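Long-range contacts in uroporphyrinogen-III C-methyltransferase (Pseudomonas denitrificans, PDB 1S4D), which catalyses the two successive S-adenosyl-L-methionine-dependent methylations of uroporphyrinogen III, at C-2 and C-7, to give precorrin-2 for cobalamin and siroheme synthesis: residues L29-A34 with R124-I129; A35-Q40 with R94-K99; A139-T144 with G246-L251. One frame throughout, in Å; residues are numbered along the deposited sequence.

All three contacts are buried; most touching residues are buried, a few partly exposed. Contacts 1 and 2 hold successive parts of helix 32-40 against the same parallel sheet, with centres 10 Å apart: contact 1 joins the helix start to outermost strand 123-126, contact 2 its later turns to interior strand 94-99. Contact 3 lies apart, its centre 33 Å from that of contact 2, and joins two connections beside the mixed sheet. The chemistry follows the place: water bridges and a helix cap mark contact 1; contact 2 is mainly aliphatic; contact 3 is aliphatic too, between non-strand segments. Contacts 1 and 3 touch the second subunit widely, contact 2 at a single residue.

Contact 1 (L29-A34 with R124-I129); sequences LLTLHA and RIVPGI
Val126, on strand 123-126, meets the first turn of helix 32-40 in the N-terminal alpha/beta domain of this tetrapyrrole methylase, the half built on a parallel sheet. Apolar packing centres on Val126 CG1, anti to the backbone N (chi1 175°) and 3.7 Å from His33 CB. At the other end Leu29 and Ile129 cross at about a right angle, Leu29 CG lying 4.1 Å from Ile129 CG1. Charged and aromatic groups meet less closely: His33 NE2 and Arg124 NH1 are 4.0 Å apart, unbonded, with their planes 54° apart. The imidazole NE2 is instead hydrogen-bonded to Asp26 of the second subunit, and Arg124 makes a cation-pi contact with Trp18. Polar atoms are joined through water, with no direct hydrogen bond across. One water donates to Leu29 O (2.6 Å) and accepts from Ile129 N; Gly128 N, next to it, bonds Asp102, an S-adenosyl-L-homocysteine-binding residue. The second water donates to Pro127 O (2.7 Å) and accepts from Thr31 OG1. Thr31 is also the N-cap of the helix, its OG1 accepting a hydrogen bond from Ala34 N at 3.0 Å.

Contact 2 (A35-Q40 with R94-K99); sequences ANALRQ and RVLRLK
Leu96 turns CD1 anti to CA (chi2 -167°), toward the backbone of Ala37, while Arg94 turns CG to the side of its backbone N (chi1 -53°) and then runs extended from CG to NE past Gln40. These two residues, with Leu98, point from strand 94-99 toward helix 35-40. The short helix and strand axes approach to 8.5 Å at 130° between their directions, and the small Ala37 sits over Leu96. Ala37 CB lies 3.8 Å from Leu96 CG, with Leu96 CD2 a little farther off. The other branch, Leu96 CD1, is modelled against the helix backbone, 3.8 Å from Ala37 C. Leu38 crosses Leu96 at about a right angle, but the modelled spacing of their CD1 atoms is too short to be trusted. Leu38 CD1 lies 4.3 Å from Leu98 CG. Farther along, Arg94 CD passes Gln40 O at 3.5 Å without a hydrogen bond, and the Arg94 guanidinium finds Leu12 O instead.

The helix belongs to a beta-alpha-beta crossover from strand 16-21 to strand 43-46, and strand 94-99 lies between those two in the parallel sheet, so the helix packs over the strand its own crossover spans. On the alternate residues of the strand, Val95 and Arg97 touch helix 78-90, and Arg97 and Lys99 form salt bridges with Glu112. Beyond the strand lie Gly100, Gly101 and Asp102, which bind S-adenosyl-L-homocysteine. With no hydrogen bond between the segments, aliphatic packing holds the helix here, while the charged groups of Arg97 and Lys99 are paired elsewhere.

Contact 3 (A139-T144 with G246-L251); sequences AGIPVT and GEVVRL
Ile141 and Val248 cross at about a right angle, branch against branch. The CG2 methyl of Ile141 comes 3.8 Å from Val248 CG2. Val248 CG2 sits between its own backbone N and carbonyl carbon, which leaves Val248 CG1 anti to that carbonyl carbon, with Pro142 O beside the Val248 branches. Ile141 CG1, the other branch of the isoleucine, lies 4.3 Å from Val249 CA. A second crossing pairs Pro142 with Leu251. Leu251 places CG anti to its carbonyl carbon (chi1 -73°), and its CD1 lies 3.9 Å from both CG and CD of Pro142.

The partner segment is a short 3-10 turn, with Val249 N bonded to Gly246 O at 2.9 Å. Its outward side carries a salt bridge between residues three apart: Arg250 NE donates at 2.7 Å to Glu247 OE2, nearly in the guanidinium plane and on the syn side of the carboxylate. Phe104 and Leu114 of the second subunit pack on Pro142 and Leu251, respectively. Gly140, with positive phi, closes helix 131-137 in a Schellman motif and turns the chain into this packing. The arrangement thus joins a helix exit to the turn after strand 241-245, within the mixed-sheet half of the two-domain tetrapyrrole methylase fold.

Contact 1 (L29-A34 with R124-I129)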
ATOM      1  N   LEU B  29      -7.948   8.068  -6.347  1.00 22.98           N
ATOM      2  CA  LEU B  29      -6.965   7.415  -5.478  1.00 22.98           C
ATOM      3  C   LEU B  29      -5.577   7.982  -5.709  1.00 23.19           C
ATOM      4  O   LEU B  29      -4.628   7.599  -5.031  1.00 23.43           O
ATOM      5  CB  LEU B  29      -6.914   5.915  -5.773  1.00 22.94           C
ATOM      6  CG  LEU B  29      -7.749   4.884  -5.004  1.00 23.23           C
ATOM      7  CD1 LEU B  29      -8.821   5.505  -4.135  1.00 22.53           C
ATOM      8  CD2 LEU B  29      -8.353   3.879  -5.937  1.00 22.05           C
ATOM      9  N   LEU B  30      -5.441   8.867  -6.693  1.00 23.06           N
ATOM     10  CA  LEU B  30      -4.250   9.695  -6.789  1.00 22.81           C
ATOM     11  C   LEU B  30      -4.053  10.417  -5.454  1.00 22.99           C
ATOM     12  O   LEU B  30      -5.041  10.778  -4.798  1.00 23.52           O
ATOM     13  CB  LEU B  30      -4.459  10.733  -7.880  1.00 22.80           C
ATOM     14  CG  LEU B  30      -3.945  10.547  -9.305  1.00 22.71           C
ATOM     15  CD1 LEU B  30      -3.440   9.134  -9.582  1.00 20.63           C
ATOM     16  CD2 LEU B  30      -4.998  10.975 -10.306  1.00 20.95           C
ATOM     17  N   THR B  31      -2.809  10.617  -5.033  1.00 22.62           N
ATOM     18  CA  THR B  31      -2.520  11.457  -3.865  1.00 22.66           C
ATOM     19  C   THR B  31      -2.419  12.902  -4.303  1.00 22.47           C
ATOM     20  O   THR B  31      -2.162  13.155  -5.471  1.00 22.46           O
ATOM     21  CB  THR B  31      -1.166  11.099  -3.242  1.00 23.41           C
ATOM     22  OG1 THR B  31      -0.121  11.264  -4.226  1.00 23.28           O
ATOM     23  CG2 THR B  31      -1.103   9.616  -2.804  1.00 23.01           C
ATOM     24  N   LEU B  32      -2.574  13.848  -3.370  1.00 22.46           N
ATOM     25  CA  LEU B  32      -2.401  15.283  -3.666  1.00 21.85           C
ATOM     26  C   LEU B  32      -1.062  15.538  -4.403  1.00 21.92           C
ATOM     27  O   LEU B  32      -1.026  16.205  -5.451  1.00 21.54           O
ATOM     28  CB  LEU B  32      -2.505  16.117  -2.389  1.00 21.19           C
ATOM     29  CG  LEU B  32      -3.902  16.521  -1.858  1.00 22.55           C
ATOM     30  CD1 LEU B  32      -4.984  15.508  -2.184  1.00 21.56           C
ATOM     31  CD2 LEU B  32      -3.944  16.837  -0.337  1.00 20.17           C
ATOM     32  N   HIS B  33       0.010  14.951  -3.866  1.00 21.50           N
ATOM     33  CA  HIS B  33       1.342  14.979  -4.456  1.00 21.72           C
ATOM     34  C   HIS B  33       1.385  14.510  -5.930  1.00 22.27           C
ATOM     35  O   HIS B  33       2.028  15.143  -6.768  1.00 22.06           O
ATOM     36  CB  HIS B  33       2.246  14.056  -3.656  1.00 21.57           C
ATOM     37  CG  HIS B  33       2.894  14.687  -2.467  1.00 20.87           C
ATOM     38  ND1 HIS B  33       3.299  16.008  -2.439  1.00 21.19           N
ATOM     39  CD2 HIS B  33       3.248  14.154  -1.276  1.00 19.51           C
ATOM     40  CE1 HIS B  33       3.869  16.256  -1.275  1.00 20.50           C
ATOM     41  NE2 HIS B  33       3.847  15.149  -0.551  1.00 20.01           N
ATOM     42  N   ALA B  34       0.718  13.391  -6.226  1.00 22.80           N
ATOM     43  CA  ALA B  34       0.652  12.858  -7.578  1.00 23.17           C
ATOM     44  C   ALA B  34      -0.090  13.828  -8.497  1.00 23.86           C
ATOM     45  O   ALA B  34       0.420  14.180  -9.569  1.00 23.76           O
ATOM     46  CB  ALA B  34      -0.002  11.483  -7.582  1.00 22.48           C
ATOM     47  N   ARG B 124      12.323  12.256  -6.398  1.00 24.68           N
ATOM     48  CA  ARG B 124      11.458  12.097  -5.244  1.00 24.29           C
ATOM     49  C   ARG B 124      10.661  10.805  -5.482  1.00 23.90           C
ATOM     50  O   ARG B 124      10.433  10.445  -6.645  1.00 24.04           O
ATOM     51  CB  ARG B 124      10.502  13.293  -5.154  1.00 24.48           C
ATOM     52  CG  ARG B 124       9.267  13.033  -4.286  1.00 25.36           C
ATOM     53  CD  ARG B 124       8.386  14.237  -4.057  1.00 26.61           C
ATOM     54  NE  ARG B 124       9.064  15.281  -3.289  1.00 27.36           N
ATOM     55  CZ  ARG B 124       8.737  15.672  -2.068  1.00 27.21           C
ATOM     56  NH1 ARG B 124       7.729  15.100  -1.415  1.00 27.54           N
ATOM     57  NH2 ARG B 124       9.435  16.646  -1.495  1.00 26.68           N
ATOM     58  N   ILE B 125      10.244  10.125  -4.406  1.00 23.04           N
ATOM     59  CA  ILE B 125       9.245   9.052  -4.507  1.00 22.08           C
ATOM     60  C   ILE B 125       7.897   9.511  -3.965  1.00 21.60           C
ATOM     61  O   ILE B 125       7.805  10.086  -2.883  1.00 21.99           O
ATOM     62  CB  ILE B 125       9.696   7.780  -3.748  1.00 22.41           C
ATOM     63  CG1 ILE B 125      11.068   7.293  -4.244  1.00 22.44           C
ATOM     64  CG2 ILE B 125       8.630   6.661  -3.845  1.00 21.67           C
ATOM     65  CD1 ILE B 125      11.076   6.743  -5.671  1.00 22.02           C
ATOM     66  N   VAL B 126       6.852   9.247  -4.725  1.00 20.28           N
ATOM     67  CA  VAL B 126       5.519   9.544  -4.305  1.00 19.52           C
ATOM     68  C   VAL B 126       4.754   8.244  -4.264  1.00 19.33           C
ATOM     69  O   VAL B 126       4.368   7.693  -5.295  1.00 19.24           O
ATOM     70  CB  VAL B 126       4.841  10.506  -5.280  1.00 19.98           C
ATOM     71  CG1 VAL B 126       3.354  10.734  -4.882  1.00 19.33           C
ATOM     72  CG2 VAL B 126       5.606  11.801  -5.339  1.00 18.87           C
ATOM     73  N   PRO B 127       4.579   7.726  -3.059  1.00 19.03           N
ATOM     74  CA  PRO B 127       3.722   6.571  -2.811  1.00 18.15           C
ATOM     75  C   PRO B 127       2.395   6.611  -3.521  1.00 17.80           C
ATOM     76  O   PRO B 127       1.849   7.677  -3.745  1.00 18.41           O
ATOM     77  CB  PRO B 127       3.492   6.685  -1.320  1.00 18.21           C
ATOM     78  CG  PRO B 127       4.828   7.083  -0.856  1.00 18.15           C
ATOM     79  CD  PRO B 127       5.246   8.172  -1.823  1.00 18.78           C
ATOM     80  N   GLY B 128       1.883   5.443  -3.878  1.00 17.75           N
ATOM     81  CA  GLY B 128       0.535   5.313  -4.399  1.00 17.80           C
ATOM     82  C   GLY B 128      -0.228   4.160  -3.769  1.00 18.09           C
ATOM     83  O   GLY B 128       0.348   3.337  -3.078  1.00 18.34           O
ATOM     84  N   ILE B 129      -1.533   4.103  -3.996  1.00 18.30           N
ATOM     85  CA  ILE B 129      -2.331   2.991  -3.533  1.00 17.85           C
ATOM     86  C   ILE B 129      -1.961   1.728  -4.318  1.00 19.43           C
ATOM     87  O   ILE B 129      -1.883   1.738  -5.564  1.00 19.43           O
ATOM     88  CB  ILE B 129      -3.798   3.288  -3.736  1.00 17.27           C
ATOM     89  CG1 ILE B 129      -4.210   4.575  -3.015  1.00 15.34           C
ATOM     90  CG2 ILE B 129      -4.622   2.075  -3.333  1.00 16.86           C
ATOM     91  CD1 ILE B 129      -4.051   4.563  -1.470  1.00 14.71           C
TER
HETATM   92  O   HOH W   1      -2.332   6.315  -5.310  1.00 40.67           O
HETATM   93  O   HOH W   2       0.051   8.635  -5.574  1.00 49.64           O

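Contact 2 (A35-Q40 with R94-K99)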
ATOM      1  N   ALA B  35      -1.280  14.265  -8.065  1.00 24.74           N
ATOM      2  CA  ALA B  35      -2.085  15.253  -8.808  1.00 25.58           C
ATOM      3  C   ALA B  35      -1.295  16.550  -9.023  1.00 26.23           C
ATOM      4  O   ALA B  35      -1.283  17.127 -10.108  1.00 26.37           O
ATOM      5  CB  ALA B  35      -3.377  15.537  -8.070  1.00 25.66           C
ATOM      6  N   ASN B  36      -0.607  16.992  -7.976  1.00 26.85           N
ATOM      7  CA  ASN B  36       0.324  18.098  -8.119  1.00 26.87           C
ATOM      8  C   ASN B  36       1.452  17.836  -9.142  1.00 26.86           C
ATOM      9  O   ASN B  36       1.703  18.685  -9.988  1.00 27.04           O
ATOM     10  CB  ASN B  36       0.861  18.558  -6.760  1.00 26.43           C
ATOM     11  CG  ASN B  36       1.413  19.959  -6.817  1.00 26.29           C
ATOM     12  OD1 ASN B  36       0.838  20.843  -7.461  1.00 26.91           O
ATOM     13  ND2 ASN B  36       2.550  20.170  -6.176  1.00 26.35           N
ATOM     14  N   ALA B  37       2.105  16.676  -9.093  1.00 27.01           N
ATOM     15  CA  ALA B  37       3.100  16.324 -10.129  1.00 27.43           C
ATOM     16  C   ALA B  37       2.516  16.413 -11.541  1.00 27.68           C
ATOM     17  O   ALA B  37       3.025  17.146 -12.390  1.00 27.68           O
ATOM     18  CB  ALA B  37       3.678  14.945  -9.894  1.00 27.04           C
ATOM     19  N   LEU B  38       1.429  15.679 -11.771  1.00 28.15           N
ATOM     20  CA  LEU B  38       0.743  15.660 -13.059  1.00 28.38           C
ATOM     21  C   LEU B  38       0.548  17.053 -13.660  1.00 28.85           C
ATOM     22  O   LEU B  38       0.755  17.246 -14.858  1.00 28.84           O
ATOM     23  CB  LEU B  38      -0.605  14.973 -12.900  1.00 27.98           C
ATOM     24  CG  LEU B  38      -0.806  13.549 -13.422  1.00 28.46           C
ATOM     25  CD1 LEU B  38       0.454  12.969 -14.020  1.00 26.08           C
ATOM     26  CD2 LEU B  38      -1.396  12.625 -12.335  1.00 27.20           C
ATOM     27  N   ARG B  39       0.173  18.018 -12.819  1.00 29.44           N
ATOM     28  CA  ARG B  39      -0.178  19.359 -13.278  1.00 30.12           C
ATOM     29  C   ARG B  39       1.060  20.165 -13.641  1.00 29.44           C
ATOM     30  O   ARG B  39       0.971  21.140 -14.366  1.00 29.62           O
ATOM     31  CB  ARG B  39      -1.123  20.073 -12.270  1.00 30.69           C
ATOM     32  CG  ARG B  39      -0.612  21.355 -11.589  1.00 33.87           C
ATOM     33  CD  ARG B  39      -1.333  21.741 -10.280  1.00 38.45           C
ATOM     34  NE  ARG B  39      -2.800  21.722 -10.411  1.00 43.01           N
ATOM     35  CZ  ARG B  39      -3.572  22.781 -10.717  1.00 45.36           C
ATOM     36  NH1 ARG B  39      -3.045  23.991 -10.939  1.00 46.31           N
ATOM     37  NH2 ARG B  39      -4.889  22.627 -10.807  1.00 44.90           N
ATOM     38  N   GLN B  40       2.219  19.718 -13.172  1.00 29.01           N
ATOM     39  CA  GLN B  40       3.476  20.440 -13.379  1.00 28.46           C
ATOM     40  C   GLN B  40       4.361  19.834 -14.458  1.00 28.21           C
ATOM     41  O   GLN B  40       5.186  20.533 -15.048  1.00 28.41           O
ATOM     42  CB  GLN B  40       4.275  20.499 -12.085  1.00 27.81           C
ATOM     43  CG  GLN B  40       3.890  21.639 -11.196  1.00 28.71           C
ATOM     44  CD  GLN B  40       4.511  21.548  -9.814  1.00 29.93           C
ATOM     45  OE1 GLN B  40       3.798  21.478  -8.829  1.00 32.69           O
ATOM     46  NE2 GLN B  40       5.834  21.555  -9.741  1.00 29.30           N
ATOM     47  N   ARG B  94      10.899  18.830 -16.401  1.00 20.40           N
ATOM     48  CA  ARG B  94      10.328  18.326 -15.165  1.00 20.33           C
ATOM     49  C   ARG B  94       9.726  16.970 -15.552  1.00 20.23           C
ATOM     50  O   ARG B  94       8.794  16.908 -16.362  1.00 19.76           O
ATOM     51  CB  ARG B  94       9.238  19.271 -14.638  1.00 20.67           C
ATOM     52  CG  ARG B  94       9.630  20.761 -14.467  1.00 21.51           C
ATOM     53  CD  ARG B  94       8.419  21.670 -14.447  1.00 24.73           C
ATOM     54  NE  ARG B  94       8.731  23.072 -14.706  1.00 29.97           N
ATOM     55  CZ  ARG B  94       9.085  23.954 -13.756  1.00 33.14           C
ATOM     56  NH1 ARG B  94       9.171  23.576 -12.479  1.00 33.46           N
ATOM     57  NH2 ARG B  94       9.359  25.213 -14.079  1.00 32.24           N
ATOM     58  N   VAL B  95      10.285  15.892 -15.003  1.00 19.88           N
ATOM     59  CA  VAL B  95       9.968  14.537 -15.450  1.00 19.63           C
ATOM     60  C   VAL B  95       9.150  13.763 -14.421  1.00 20.27           C
ATOM     61  O   VAL B  95       9.561  13.626 -13.250  1.00 20.56           O
ATOM     62  CB  VAL B  95      11.259  13.723 -15.781  1.00 19.22           C
ATOM     63  CG1 VAL B  95      10.913  12.416 -16.441  1.00 18.13           C
ATOM     64  CG2 VAL B  95      12.182  14.511 -16.664  1.00 17.34           C
ATOM     65  N   LEU B  96       8.006  13.261 -14.879  1.00 20.48           N
ATOM     66  CA  LEU B  96       7.099  12.437 -14.087  1.00 21.30           C
ATOM     67  C   LEU B  96       7.109  11.029 -14.648  1.00 21.70           C
ATOM     68  O   LEU B  96       6.729  10.827 -15.827  1.00 21.55           O
ATOM     69  CB  LEU B  96       5.672  12.985 -14.229  1.00 21.55           C
ATOM     70  CG  LEU B  96       4.696  13.011 -13.054  1.00 21.99           C
ATOM     71  CD1 LEU B  96       3.383  13.300 -13.618  1.00 24.06           C
ATOM     72  CD2 LEU B  96       4.619  11.717 -12.345  1.00 22.06           C
ATOM     73  N   ARG B  97       7.555  10.059 -13.847  1.00 22.06           N
ATOM     74  CA  ARG B  97       7.444   8.643 -14.255  1.00 22.47           C
ATOM     75  C   ARG B  97       6.238   8.155 -13.495  1.00 22.12           C
ATOM     76  O   ARG B  97       6.293   8.088 -12.270  1.00 21.64           O
ATOM     77  CB  ARG B  97       8.711   7.836 -13.926  1.00 22.23           C
ATOM     78  CG  ARG B  97       8.558   6.305 -13.921  1.00 24.85           C
ATOM     79  CD  ARG B  97       8.959   5.566 -15.222  1.00 27.41           C
ATOM     80  NE  ARG B  97       7.758   5.069 -15.884  1.00 32.40           N
ATOM     81  CZ  ARG B  97       7.443   3.792 -16.110  1.00 35.64           C
ATOM     82  NH1 ARG B  97       8.256   2.787 -15.788  1.00 38.01           N
ATOM     83  NH2 ARG B  97       6.292   3.523 -16.698  1.00 38.44           N
ATOM     84  N   LEU B  98       5.139   7.897 -14.219  1.00 22.20           N
ATOM     85  CA  LEU B  98       3.852   7.552 -13.613  1.00 22.62           C
ATOM     86  C   LEU B  98       3.727   6.042 -13.554  1.00 23.52           C
ATOM     87  O   LEU B  98       3.581   5.392 -14.578  1.00 24.88           O
ATOM     88  CB  LEU B  98       2.699   8.069 -14.467  1.00 22.21           C
ATOM     89  CG  LEU B  98       1.434   8.790 -13.951  1.00 20.77           C
ATOM     90  CD1 LEU B  98       0.208   8.535 -14.831  1.00 14.46           C
ATOM     91  CD2 LEU B  98       1.102   8.491 -12.523  1.00 19.54           C
ATOM     92  N   LYS B  99       3.775   5.451 -12.379  1.00 23.35           N
ATOM     93  CA  LYS B  99       3.712   4.010 -12.370  1.00 23.26           C
ATOM     94  C   LYS B  99       2.391   3.548 -11.800  1.00 23.41           C
ATOM     95  O   LYS B  99       1.800   4.229 -10.927  1.00 23.79           O
ATOM     96  CB  LYS B  99       4.898   3.473 -11.588  1.00 23.58           C
ATOM     97  CG  LYS B  99       6.200   4.201 -11.983  1.00 25.04           C
ATOM     98  CD  LYS B  99       7.304   3.912 -11.020  1.00 26.83           C
ATOM     99  CE  LYS B  99       7.519   2.416 -10.905  1.00 26.40           C
ATOM    100  NZ  LYS B  99       8.040   1.912 -12.185  1.00 24.79           N
TER

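Contact 3 (A139-T144 with G246-L251)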
ATOM      1  N   ALA B 139     -13.119  -4.542  -3.664  1.00 17.69           N
ATOM      2  CA  ALA B 139     -13.854  -5.780  -3.896  1.00 17.94           C
ATOM      3  C   ALA B 139     -14.493  -6.252  -2.614  1.00 18.13           C
ATOM      4  O   ALA B 139     -15.084  -7.332  -2.597  1.00 18.02           O
ATOM      5  CB  ALA B 139     -12.939  -6.888  -4.465  1.00 17.87           C
ATOM      6  N   GLY B 140     -14.357  -5.446  -1.554  1.00 18.01           N
ATOM      7  CA  GLY B 140     -14.834  -5.790  -0.226  1.00 18.22           C
ATOM      8  C   GLY B 140     -13.974  -6.783   0.542  1.00 18.83           C
ATOM      9  O   GLY B 140     -14.464  -7.441   1.466  1.00 19.26           O
ATOM     10  N   ILE B 141     -12.695  -6.885   0.192  1.00 18.88           N
ATOM     11  CA  ILE B 141     -11.785  -7.773   0.912  1.00 19.09           C
ATOM     12  C   ILE B 141     -10.694  -7.008   1.663  1.00 19.46           C
ATOM     13  O   ILE B 141      -9.751  -6.523   1.047  1.00 19.99           O
ATOM     14  CB  ILE B 141     -11.131  -8.792  -0.052  1.00 19.09           C
ATOM     15  CG1 ILE B 141     -12.205  -9.662  -0.724  1.00 18.37           C
ATOM     16  CG2 ILE B 141     -10.067  -9.629   0.681  1.00 17.54           C
ATOM     17  CD1 ILE B 141     -11.718 -10.395  -1.941  1.00 16.41           C
ATOM     18  N   PRO B 142     -10.787  -6.922   2.986  1.00 19.78           N
ATOM     19  CA  PRO B 142      -9.691  -6.327   3.752  1.00 20.09           C
ATOM     20  C   PRO B 142      -8.545  -7.322   3.817  1.00 20.32           C
ATOM     21  O   PRO B 142      -8.737  -8.521   3.951  1.00 20.55           O
ATOM     22  CB  PRO B 142     -10.292  -6.087   5.144  1.00 20.06           C
ATOM     23  CG  PRO B 142     -11.708  -6.534   5.069  1.00 20.02           C
ATOM     24  CD  PRO B 142     -11.877  -7.398   3.854  1.00 19.71           C
ATOM     25  N   VAL B 143      -7.351  -6.793   3.714  1.00 20.70           N
ATOM     26  CA  VAL B 143      -6.133  -7.557   3.648  1.00 21.66           C
ATOM     27  C   VAL B 143      -5.714  -8.049   5.065  1.00 22.47           C
ATOM     28  O   VAL B 143      -4.876  -8.930   5.240  1.00 22.26           O
ATOM     29  CB  VAL B 143      -5.121  -6.636   2.918  1.00 21.82           C
ATOM     30  CG1 VAL B 143      -4.135  -5.951   3.853  1.00 21.26           C
ATOM     31  CG2 VAL B 143      -4.496  -7.337   1.748  1.00 22.11           C
ATOM     32  N   THR B 144      -6.389  -7.505   6.070  1.00 23.57           N
ATOM     33  CA  THR B 144      -6.082  -7.719   7.472  1.00 24.21           C
ATOM     34  C   THR B 144      -7.402  -7.672   8.230  1.00 24.71           C
ATOM     35  O   THR B 144      -8.274  -6.849   7.923  1.00 25.22           O
ATOM     36  CB  THR B 144      -5.139  -6.584   7.913  1.00 24.42           C
ATOM     37  OG1 THR B 144      -3.805  -7.093   8.066  1.00 25.87           O
ATOM     38  CG2 THR B 144      -5.492  -6.032   9.273  1.00 23.73           C
ATOM     39  N   GLY B 246      -7.399 -16.926   1.455  1.00 16.80           N
ATOM     40  CA  GLY B 246      -7.725 -16.955   2.871  1.00 17.24           C
ATOM     41  C   GLY B 246      -9.045 -16.372   3.324  1.00 18.03           C
ATOM     42  O   GLY B 246      -9.839 -15.842   2.548  1.00 19.01           O
ATOM     43  N   GLU B 247      -9.279 -16.447   4.622  1.00 18.54           N
ATOM     44  CA  GLU B 247     -10.632 -16.290   5.152  1.00 18.30           C
ATOM     45  C   GLU B 247     -11.212 -14.912   4.919  1.00 17.88           C
ATOM     46  O   GLU B 247     -12.435 -14.772   4.845  1.00 17.69           O
ATOM     47  CB  GLU B 247     -10.698 -16.701   6.635  1.00 18.47           C
ATOM     48  CG  GLU B 247     -10.488 -18.198   6.871  1.00 19.20           C
ATOM     49  CD  GLU B 247     -11.518 -19.075   6.167  1.00 22.12           C
ATOM     50  OE1 GLU B 247     -11.102 -20.098   5.578  1.00 22.72           O
ATOM     51  OE2 GLU B 247     -12.742 -18.760   6.216  1.00 22.80           O
ATOM     52  N   VAL B 248     -10.347 -13.904   4.793  1.00 17.38           N
ATOM     53  CA  VAL B 248     -10.806 -12.559   4.447  1.00 17.34           C
ATOM     54  C   VAL B 248     -11.657 -12.526   3.176  1.00 18.08           C
ATOM     55  O   VAL B 248     -12.492 -11.631   3.021  1.00 18.28           O
ATOM     56  CB  VAL B 248      -9.662 -11.525   4.280  1.00 17.39           C
ATOM     57  CG1 VAL B 248      -9.066 -11.127   5.641  1.00 17.12           C
ATOM     58  CG2 VAL B 248      -8.588 -12.010   3.291  1.00 16.14           C
ATOM     59  N   VAL B 249     -11.449 -13.487   2.271  1.00 18.28           N
ATOM     60  CA  VAL B 249     -12.267 -13.577   1.063  1.00 18.79           C
ATOM     61  C   VAL B 249     -13.752 -13.735   1.411  1.00 19.11           C
ATOM     62  O   VAL B 249     -14.620 -13.296   0.664  1.00 19.40           O
ATOM     63  CB  VAL B 249     -11.806 -14.739   0.142  1.00 19.10           C
ATOM     64  CG1 VAL B 249     -12.811 -15.024  -0.984  1.00 18.03           C
ATOM     65  CG2 VAL B 249     -10.431 -14.457  -0.425  1.00 18.84           C
ATOM     66  N   ARG B 250     -14.042 -14.335   2.554  1.00 19.57           N
ATOM     67  CA  ARG B 250     -15.426 -14.547   2.970  1.00 20.29           C
ATOM     68  C   ARG B 250     -16.131 -13.256   3.326  1.00 20.39           C
ATOM     69  O   ARG B 250     -17.346 -13.204   3.294  1.00 20.75           O
ATOM     70  CB  ARG B 250     -15.499 -15.483   4.171  1.00 20.44           C
ATOM     71  CG  ARG B 250     -15.148 -16.918   3.863  1.00 21.44           C
ATOM     72  CD  ARG B 250     -15.682 -17.895   4.890  1.00 25.07           C
ATOM     73  NE  ARG B 250     -14.985 -19.166   4.790  1.00 27.34           N
ATOM     74  CZ  ARG B 250     -15.346 -20.159   3.991  1.00 27.73           C
ATOM     75  NH1 ARG B 250     -14.630 -21.275   3.963  1.00 28.51           N
ATOM     76  NH2 ARG B 250     -16.414 -20.044   3.226  1.00 26.97           N
ATOM     77  N   LEU B 251     -15.372 -12.215   3.662  1.00 20.70           N
ATOM     78  CA  LEU B 251     -15.962 -10.939   4.036  1.00 20.81           C
ATOM     79  C   LEU B 251     -16.476 -10.124   2.849  1.00 21.44           C
ATOM     80  O   LEU B 251     -17.167  -9.121   3.052  1.00 22.62           O
ATOM     81  CB  LEU B 251     -14.973 -10.090   4.821  1.00 20.36           C
ATOM     82  CG  LEU B 251     -14.635 -10.457   6.263  1.00 19.76           C
ATOM     83  CD1 LEU B 251     -13.367  -9.697   6.629  1.00 17.28           C
ATOM     84  CD2 LEU B 251     -15.774 -10.156   7.238  1.00 16.42           C
TER